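Local coordinates for alcohol dehydrogenase (Aeropyrum pernix, PDB 1H2B), which probably oxidises alcohols with NAD+ as the hydride acceptor, as a zinc-containing alcohol dehydrogenase of a hyperthermophilic archaeon, at residues L198-T210 against L318-E330. Numbering follows the deposited sequence. Where two conformers were deposited one is given.
Sequences LGHIAVQLLKVMT and LVTLALQGKVRVE. With NAJ (nicotinamide-adenine-dinucleotide (acidic form)), chain I.
With CG beside its own backbone N and the chain extended beyond, Gln204 carries its amide from helix 197-209 to Arg328, while His200 has CG between its backbone N and carbonyl carbon (chi1 90°), which turns NE2 to Glu330. That helix follows the first strand of the Rossmann fold, and its start faces the dinucleotide: Leu198 N donates to NAJ O2N at 2.9 Å. Against its flank runs the chain leaving helix 312-323, where Gly325 forms a Schellman motif with a positive phi that favours glycine. Gln204 fits here because one amide both accepts and donates: OE1 takes the Arg328 N-H at 2.9 Å, nearly straight (170°), and NE2 gives to Arg328 O at 2.9 Å from above that carbonyl's plane. A leucine in its place would probably leave both backbone groups of Arg328 without these mates and the extended chain less firmly fixed to the helix. Histidine suits the next turn back, since His200 ND1 bonds Gly196 O and His200 NE2 accepts from Glu330 N at 2.9 Å, tilted from the ring plane. Beside these polar links, Ile201 CG2 meets Val327 CG2 and Ile201 CD1 meets Val329 CG2 on the extended chain. Between helix segments 198-209 and 318-323, whose axes lie 85° apart, Val208 CG1 meets Leu321 CD2 tip to tip at 3.9 Å. Leu321 also packs on Pro186 of the second subunit. Glu330 bonds through its backbone to Arg354, an NAD-binding residue. Leu205 CD2 rests 3.6 Å from Leu321 CD1 and 4.1 Å from Leu318 CD1.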
loop_
_atom_site.group_PDB
_atom_site.type_symbol
_atom_site.label_atom_id
_atom_site.label_comp_id
_atom_site.label_asym_id
_atom_site.label_seq_id
_atom_site.Cartn_x
_atom_site.Cartn_y
_atom_site.Cartn_z
ATOM N N LEU B 198 23.110 -0.344 15.157
ATOM C CA LEU B 198 21.835 -0.178 14.490
ATOM C C LEU B 198 20.654 -0.533 15.434
ATOM O O LEU B 198 19.659 0.213 15.512
ATOM C CB LEU B 198 21.760 -1.100 13.267
ATOM C CG LEU B 198 22.341 -0.523 12.009
ATOM C CD1 LEU B 198 23.863 -0.444 12.068
ATOM C CD2 LEU B 198 21.849 -1.396 10.855
ATOM N N GLY B 199 20.761 -1.674 16.127
ATOM C CA GLY B 199 19.647 -2.190 16.885
ATOM C C GLY B 199 19.139 -1.281 17.999
ATOM O O GLY B 199 17.925 -1.226 18.211
ATOM N N HIS B 200 20.040 -0.618 18.724
ATOM C CA HIS B 200 19.582 0.239 19.815
ATOM C C HIS B 200 18.824 1.442 19.287
ATOM O O HIS B 200 17.895 1.943 19.934
ATOM C CB HIS B 200 20.743 0.610 20.745
ATOM C CG HIS B 200 21.459 1.858 20.341
ATOM N ND1 HIS B 200 22.405 1.871 19.350
ATOM C CD2 HIS B 200 21.398 3.129 20.831
ATOM C CE1 HIS B 200 22.880 3.100 19.211
ATOM N NE2 HIS B 200 22.298 3.881 20.111
ATOM N N ILE B 201 19.135 1.861 18.051
ATOM C CA ILE B 201 18.336 2.879 17.401
ATOM C C ILE B 201 17.003 2.308 17.005
ATOM O O ILE B 201 15.958 2.921 17.216
ATOM C CB ILE B 201 19.091 3.474 16.174
ATOM C CG1 ILE B 201 20.421 4.077 16.674
ATOM C CG2 ILE B 201 18.235 4.553 15.511
ATOM C CD1 ILE B 201 21.332 4.617 15.541
ATOM N N ALA B 202 17.013 1.085 16.459
ATOM C CA ALA B 202 15.748 0.465 16.045
ATOM C C ALA B 202 14.775 0.299 17.222
ATOM O O ALA B 202 13.579 0.480 17.039
ATOM C CB ALA B 202 15.998 -0.875 15.351
ATOM N N VAL B 203 15.284 -0.013 18.418
ATOM C CA VAL B 203 14.380 -0.125 19.584
ATOM C C VAL B 203 13.616 1.177 19.766
ATOM O O VAL B 203 12.386 1.159 19.916
ATOM C CB VAL B 203 15.156 -0.450 20.903
ATOM C CG1 VAL B 203 14.217 -0.303 22.166
ATOM C CG2 VAL B 203 15.762 -1.850 20.846
ATOM N N GLN B 204 14.333 2.303 19.743
ATOM C CA GLN B 204 13.698 3.606 19.894
ATOM C C GLN B 204 12.714 3.891 18.769
ATOM O O GLN B 204 11.617 4.384 18.986
ATOM C CB GLN B 204 14.743 4.725 19.903
ATOM C CG GLN B 204 15.753 4.600 21.016
ATOM C CD GLN B 204 16.839 5.637 20.878
ATOM O OE1 GLN B 204 16.561 6.855 20.983
ATOM N NE2 GLN B 204 18.059 5.193 20.572
ATOM N N LEU B 205 13.110 3.585 17.549
ATOM C CA LEU B 205 12.234 3.864 16.438
ATOM C C LEU B 205 10.965 3.019 16.431
ATOM O O LEU B 205 9.942 3.519 16.029
ATOM C CB LEU B 205 13.002 3.683 15.115
ATOM C CG LEU B 205 14.131 4.683 14.906
ATOM C CD1 LEU B 205 14.893 4.326 13.625
ATOM C CD2 LEU B 205 13.562 6.083 14.745
ATOM N N LEU B 206 11.056 1.758 16.848
ATOM C CA LEU B 206 9.870 0.898 16.935
ATOM C C LEU B 206 8.870 1.522 17.929
ATOM O O LEU B 206 7.661 1.479 17.697
ATOM C CB LEU B 206 10.230 -0.531 17.299
ATOM C CG LEU B 206 10.948 -1.365 16.198
ATOM C CD1 LEU B 206 11.642 -2.586 16.793
ATOM C CD2 LEU B 206 9.843 -1.745 15.151
ATOM N N LYS B 207 9.373 2.135 18.998
ATOM C CA LYS B 207 8.441 2.789 19.935
ATOM C C LYS B 207 7.794 4.084 19.438
ATOM O O LYS B 207 6.672 4.425 19.853
ATOM C CB LYS B 207 9.161 3.056 21.269
ATOM C CG LYS B 207 9.612 1.800 22.011
ATOM C CD LYS B 207 8.464 0.869 22.406
ATOM C CE LYS B 207 7.499 1.558 23.362
ATOM N NZ LYS B 207 6.563 0.579 23.969
ATOM N N VAL B 208 8.527 4.836 18.628
ATOM C CA VAL B 208 8.107 6.092 18.060
ATOM C C VAL B 208 7.181 5.856 16.869
ATOM O O VAL B 208 6.213 6.625 16.657
ATOM C CB VAL B 208 9.380 6.898 17.552
ATOM C CG1 VAL B 208 8.964 8.076 16.692
ATOM C CG2 VAL B 208 10.209 7.325 18.736
ATOM N N MET B 209 7.482 4.804 16.084
ATOM C CA MET B 209 6.893 4.662 14.764
ATOM C C MET B 209 5.785 3.601 14.673
ATOM O O MET B 209 5.062 3.535 13.664
ATOM C CB MET B 209 7.957 4.389 13.723
ATOM C CG MET B 209 8.713 5.641 13.415
ATOM S SD MET B 209 10.164 5.151 12.642
ATOM C CE MET B 209 9.463 4.670 11.068
ATOM N N THR B 210 5.655 2.779 15.712
ATOM C CA THR B 210 4.617 1.752 15.743
ATOM C C THR B 210 4.014 1.649 17.122
ATOM O O THR B 210 4.622 2.096 18.097
ATOM C CB THR B 210 5.181 0.364 15.391
ATOM O OG1 THR B 210 5.781 -0.271 16.525
ATOM C CG2 THR B 210 6.311 0.411 14.307
ATOM N N LEU B 318 14.623 11.015 9.405
ATOM C CA LEU B 318 15.279 10.587 10.609
ATOM C C LEU B 318 15.991 11.743 11.323
ATOM O O LEU B 318 15.922 11.836 12.540
ATOM C CB LEU B 318 16.243 9.408 10.268
ATOM C CG LEU B 318 17.092 8.985 11.454
ATOM C CD1 LEU B 318 16.325 8.314 12.614
ATOM C CD2 LEU B 318 18.174 8.057 10.905
ATOM N N VAL B 319 16.675 12.613 10.558
ATOM C CA VAL B 319 17.293 13.779 11.121
ATOM C C VAL B 319 16.218 14.631 11.835
ATOM O O VAL B 319 16.483 15.129 12.914
ATOM C CB VAL B 319 18.013 14.565 10.059
ATOM C CG1 VAL B 319 18.435 15.977 10.604
ATOM C CG2 VAL B 319 19.255 13.809 9.633
ATOM N N THR B 320 15.043 14.765 11.223
ATOM C CA THR B 320 13.945 15.481 11.877
ATOM C C THR B 320 13.588 14.871 13.246
ATOM O O THR B 320 13.495 15.576 14.266
ATOM C CB THR B 320 12.729 15.500 10.968
ATOM O OG1 THR B 320 13.004 16.307 9.806
ATOM C CG2 THR B 320 11.538 16.186 11.750
ATOM N N LEU B 321 13.425 13.546 13.320
ATOM C CA LEU B 321 13.147 12.886 14.586
ATOM C C LEU B 321 14.242 13.160 15.628
ATOM O O LEU B 321 13.965 13.371 16.804
ATOM C CB LEU B 321 13.089 11.363 14.374
ATOM C CG LEU B 321 11.812 10.729 13.905
ATOM C CD1 LEU B 321 12.043 9.211 13.827
ATOM C CD2 LEU B 321 10.629 11.066 14.853
ATOM N N ALA B 322 15.501 13.137 15.201
ATOM C CA ALA B 322 16.613 13.400 16.107
ATOM C C ALA B 322 16.585 14.850 16.622
ATOM O O ALA B 322 16.756 15.080 17.840
ATOM C CB ALA B 322 17.958 13.043 15.437
ATOM N N LEU B 323 16.299 15.779 15.721
ATOM C CA LEU B 323 16.263 17.204 16.109
ATOM C C LEU B 323 15.077 17.452 17.032
ATOM O O LEU B 323 15.134 18.364 17.888
ATOM C CB LEU B 323 16.238 18.100 14.887
ATOM C CG LEU B 323 17.578 18.065 14.137
ATOM C CD1 LEU B 323 17.450 18.863 12.836
ATOM C CD2 LEU B 323 18.758 18.570 15.010
ATOM N N GLN B 324 14.013 16.654 16.893
ATOM C CA GLN B 324 12.864 16.700 17.813
ATOM C C GLN B 324 13.131 16.085 19.179
ATOM O O GLN B 324 12.278 16.173 20.083
ATOM C CB GLN B 324 11.629 16.011 17.184
ATOM C CG GLN B 324 11.048 16.766 16.027
ATOM C CD GLN B 324 9.952 16.003 15.322
ATOM O OE1 GLN B 324 9.787 14.783 15.542
ATOM N NE2 GLN B 324 9.225 16.674 14.486
ATOM N N GLY B 325 14.280 15.407 19.316
ATOM C CA GLY B 325 14.632 14.737 20.544
ATOM C C GLY B 325 13.979 13.387 20.736
ATOM O O GLY B 325 13.939 12.870 21.856
ATOM N N LYS B 326 13.464 12.792 19.648
ATOM C CA LYS B 326 12.692 11.551 19.732
ATOM C C LYS B 326 13.543 10.300 19.511
ATOM O O LYS B 326 13.118 9.194 19.789
ATOM C CB LYS B 326 11.499 11.561 18.794
ATOM C CG LYS B 326 10.471 12.602 19.232
ATOM C CD LYS B 326 9.327 12.702 18.304
ATOM C CE LYS B 326 8.472 13.939 18.638
ATOM N NZ LYS B 326 7.233 14.029 17.797
ATOM N N VAL B 327 14.752 10.505 19.046
ATOM C CA VAL B 327 15.711 9.439 18.921
ATOM C C VAL B 327 17.064 10.023 19.304
ATOM O O VAL B 327 17.404 11.162 18.948
ATOM C CB VAL B 327 15.701 8.803 17.486
ATOM C CG1 VAL B 327 16.184 9.785 16.444
ATOM C CG2 VAL B 327 16.592 7.558 17.425
ATOM N N ARG B 328 17.833 9.252 20.052
ATOM C CA ARG B 328 19.166 9.664 20.453
ATOM C C ARG B 328 20.104 8.469 20.471
ATOM O O ARG B 328 19.780 7.429 21.015
ATOM C CB ARG B 328 19.140 10.310 21.833
ATOM C CG ARG B 328 20.516 10.862 22.212
ATOM C CD ARG B 328 20.611 11.417 23.645
ATOM N NE ARG B 328 21.085 10.399 24.589
ATOM C CZ ARG B 328 22.303 9.848 24.585
ATOM N NH1 ARG B 328 23.219 10.213 23.685
ATOM N NH2 ARG B 328 22.604 8.923 25.492
ATOM N N VAL B 329 21.273 8.638 19.872
ATOM C CA VAL B 329 22.213 7.540 19.734
ATOM C C VAL B 329 23.086 7.494 20.970
ATOM O O VAL B 329 23.517 8.527 21.471
ATOM C CB VAL B 329 23.092 7.678 18.451
ATOM C CG1 VAL B 329 23.864 6.407 18.181
ATOM C CG2 VAL B 329 22.196 7.967 17.221
ATOM N N GLU B 330 23.288 6.288 21.472
ATOM C CA GLU B 330 24.258 5.993 22.509
ATOM C C GLU B 330 25.651 5.924 21.873
ATOM O O GLU B 330 25.948 5.018 21.081
ATOM C CB GLU B 330 23.850 4.680 23.207
ATOM C CG GLU B 330 24.819 4.229 24.288
ATOM C CD GLU B 330 24.800 5.118 25.519
ATOM O OE1 GLU B 330 23.696 5.593 25.910
ATOM O OE2 GLU B 330 25.899 5.349 26.077
HETATM P PA NAJ I . 27.085 -4.245 16.252
HETATM O O1A NAJ I . 28.331 -5.076 16.377
HETATM O O2A NAJ I . 27.045 -2.845 16.885
HETATM O O5B NAJ I . 25.821 -4.953 16.925
HETATM C C5B NAJ I . 25.591 -6.365 16.830
HETATM C C4B NAJ I . 24.764 -6.689 18.063
HETATM O O4B NAJ I . 24.321 -8.054 17.921
HETATM C C3B NAJ I . 25.529 -6.541 19.378
HETATM O O3B NAJ I . 24.784 -5.786 20.348
HETATM C C2B NAJ I . 25.684 -8.012 19.737
HETATM O O2B NAJ I . 25.865 -8.254 21.141
HETATM C C1B NAJ I . 24.400 -8.661 19.203
HETATM N N9A NAJ I . 24.474 -10.108 19.003
HETATM C C8A NAJ I . 25.554 -10.921 18.632
HETATM N N7A NAJ I . 25.132 -12.211 18.537
HETATM C C5A NAJ I . 23.803 -12.233 18.851
HETATM C C6A NAJ I . 22.867 -13.235 18.924
HETATM N N6A NAJ I . 23.159 -14.525 18.711
HETATM N N1A NAJ I . 21.569 -12.897 19.209
HETATM C C2A NAJ I . 21.190 -11.597 19.495
HETATM N N3A NAJ I . 22.126 -10.624 19.445
HETATM C C4A NAJ I . 23.410 -10.942 19.133
HETATM O O3 NAJ I . 26.757 -4.182 14.698
HETATM P PN NAJ I . 26.075 -2.994 13.844
HETATM O O1N NAJ I . 27.090 -2.049 13.395
HETATM O O2N NAJ I . 24.879 -2.505 14.558
HETATM O O5D NAJ I . 25.682 -3.823 12.526
HETATM C C5D NAJ I . 24.673 -4.823 12.643
HETATM C C4D NAJ I . 24.655 -5.665 11.378
HETATM O O4D NAJ I . 24.079 -4.868 10.327
HETATM C C3D NAJ I . 26.042 -6.054 10.867
HETATM O O3D NAJ I . 25.919 -7.288 10.138
HETATM C C2D NAJ I . 26.375 -4.921 9.886
HETATM O O2D NAJ I . 27.348 -5.224 8.926
HETATM C C1D NAJ I . 24.981 -4.765 9.252
HETATM N N1N NAJ I . 24.692 -3.546 8.496
HETATM C C2N NAJ I . 23.738 -3.656 7.528
HETATM C C3N NAJ I . 23.357 -2.536 6.809
HETATM C C7N NAJ I . 22.357 -2.677 5.709
HETATM O O7N NAJ I . 22.119 -1.553 5.013
HETATM N N7N NAJ I . 21.659 -3.783 5.431
HETATM C C4N NAJ I . 23.915 -1.240 7.064
HETATM C C5N NAJ I . 24.767 -1.171 8.203
HETATM C C6N NAJ I . 25.168 -2.310 8.874
#